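Side-chain contact in D-lactate dehydrogenase (Fermentative) (Pseudomonas aeruginosa, PDB 6ABJ), which is a tetrameric, NAD-dependent D-lactate dehydrogenase that probably interconverts pyruvate and D-lactate: residues E78-A82 with G83-L87. Residues are numbered along the deposited sequence; the frame is centred on the assembly and turned at random.
Sequences ERLAA and GGTRL
With chi1 at -65°, T85 turns OG1 to the side of its own backbone N, where it lies 3.4 Å from the carbonyl O of L80, and sends CG2 anti to that N. L80 CB packs against T85 CB at 3.9 Å. A water gives one hydrogen to L80 O and the other to T85 OG1, at 2.7 and 2.8 Å, bridging carbonyl and hydroxyl. The same carbonyl receives the amide of T85, 2.8 Å from N to O with an N-H...O angle of 159°, so L80 O is gripped by an amide and a water together. This bond and the one from G84 N to A81 O form the Schellman motif that ends helix 74-82: G84 takes positive phi (96°), a conformation that glycine adopts easily. G84 N reaches A81 O from above the carbonyl plane, off the lone pairs; G83 N keeps the helical i to i+4 bond to R79 O at 2.9 Å. R79 starts with CG anti to its backbone N, then bends at chi2 and chi3, which carries the guanidinium forward along the flank of the last turn to G83. There NH1 packs obliquely against the bare CA of G83 at 3.6 Å; this nitrogen is buried without a polar partner in the model. The chain then runs into strand 87-90 of the parallel sheet in the catalytic domain. The side chains of L80 and T85 both touch V64 of strand 63-66, the neighbour of 87-90, and T85 OG1 is also hydrogen-bonded to the carbonyl O of F61, tying the turn to the chain entering strand 63-66.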
loop_
_atom_site.group_PDB
_atom_site.type_symbol
_atom_site.label_atom_id
_atom_site.label_comp_id
_atom_site.label_asym_id
_atom_site.label_seq_id
_atom_site.Cartn_x
_atom_site.Cartn_y
_atom_site.Cartn_z
ATOM N N GLU B 78 23.798 -15.579 -33.053
ATOM C CA GLU B 78 23.843 -16.310 -34.341
ATOM C C GLU B 78 22.670 -15.928 -35.214
ATOM O O GLU B 78 22.823 -15.731 -36.393
ATOM C CB GLU B 78 23.818 -17.845 -34.150
ATOM C CG GLU B 78 24.972 -18.419 -33.339
ATOM C CD GLU B 78 24.977 -19.951 -33.244
ATOM O OE1 GLU B 78 24.013 -20.578 -33.720
ATOM O OE2 GLU B 78 25.924 -20.554 -32.675
ATOM N N ARG B 79 21.491 -15.821 -34.614
ATOM C CA ARG B 79 20.291 -15.506 -35.367
ATOM C C ARG B 79 20.299 -14.046 -35.889
ATOM O O ARG B 79 19.953 -13.766 -37.039
ATOM C CB ARG B 79 19.073 -15.787 -34.462
ATOM C CG ARG B 79 17.676 -15.550 -35.076
ATOM C CD ARG B 79 17.370 -16.163 -36.460
ATOM N NE ARG B 79 16.436 -15.378 -37.305
ATOM C CZ ARG B 79 16.665 -14.142 -37.796
ATOM N NH1 ARG B 79 17.752 -13.454 -37.468
ATOM N NH2 ARG B 79 15.770 -13.555 -38.586
ATOM N N LEU B 80 20.715 -13.117 -35.046
ATOM C CA LEU B 80 20.858 -11.715 -35.450
ATOM C C LEU B 80 21.848 -11.576 -36.602
ATOM O O LEU B 80 21.647 -10.755 -37.507
ATOM C CB LEU B 80 21.419 -10.869 -34.288
ATOM C CG LEU B 80 20.505 -10.744 -33.048
ATOM C CD1 LEU B 80 21.215 -9.984 -31.959
ATOM C CD2 LEU B 80 19.194 -10.081 -33.400
ATOM N N ALA B 81 22.942 -12.319 -36.509
ATOM C CA ALA B 81 24.028 -12.207 -37.536
ATOM C C ALA B 81 23.552 -12.751 -38.883
ATOM O O ALA B 81 23.664 -12.070 -39.910
ATOM C CB ALA B 81 25.264 -12.946 -37.078
ATOM N N ALA B 82 23.001 -13.968 -38.861
ATOM C CA ALA B 82 22.328 -14.589 -40.016
ATOM C C ALA B 82 21.245 -13.675 -40.611
ATOM O O ALA B 82 21.066 -13.627 -41.820
ATOM C CB ALA B 82 21.680 -15.920 -39.606
ATOM N N GLY B 83 20.530 -12.946 -39.763
ATOM C CA GLY B 83 19.535 -11.999 -40.234
ATOM C C GLY B 83 20.069 -10.652 -40.691
ATOM O O GLY B 83 19.273 -9.789 -41.076
ATOM N N GLY B 84 21.388 -10.436 -40.589
ATOM C CA GLY B 84 22.060 -9.241 -41.157
ATOM C C GLY B 84 22.290 -8.080 -40.190
ATOM O O GLY B 84 22.565 -6.938 -40.606
ATOM N N THR B 85 22.176 -8.362 -38.887
ATOM C CA THR B 85 22.489 -7.352 -37.892
ATOM C C THR B 85 23.979 -7.240 -37.798
ATOM O O THR B 85 24.673 -8.262 -37.777
ATOM C CB THR B 85 21.840 -7.696 -36.541
ATOM O OG1 THR B 85 20.423 -7.633 -36.698
ATOM C CG2 THR B 85 22.302 -6.752 -35.473
ATOM N N ARG B 86 24.508 -6.018 -37.794
ATOM C CA ARG B 86 25.974 -5.846 -37.844
ATOM C C ARG B 86 26.566 -5.209 -36.600
ATOM O O ARG B 86 27.769 -5.268 -36.402
ATOM C CB ARG B 86 26.416 -5.051 -39.098
ATOM C CG ARG B 86 26.139 -5.726 -40.452
ATOM C CD ARG B 86 26.504 -4.770 -41.614
ATOM N NE ARG B 86 27.917 -4.309 -41.556
ATOM C CZ ARG B 86 28.349 -3.072 -41.863
ATOM N NH1 ARG B 86 27.531 -2.122 -42.327
ATOM N NH2 ARG B 86 29.633 -2.776 -41.713
ATOM N N LEU B 87 25.721 -4.666 -35.710
ATOM C CA LEU B 87 26.192 -4.094 -34.463
ATOM C C LEU B 87 25.120 -4.282 -33.343
ATOM O O LEU B 87 23.938 -4.093 -33.584
ATOM C CB LEU B 87 26.497 -2.605 -34.642
ATOM C CG LEU B 87 26.852 -1.804 -33.389
ATOM C CD1 LEU B 87 28.228 -2.083 -32.808
ATOM C CD2 LEU B 87 26.711 -0.340 -33.722
HETATM O O HOH W 1 19.061 -9.984 -37.507
#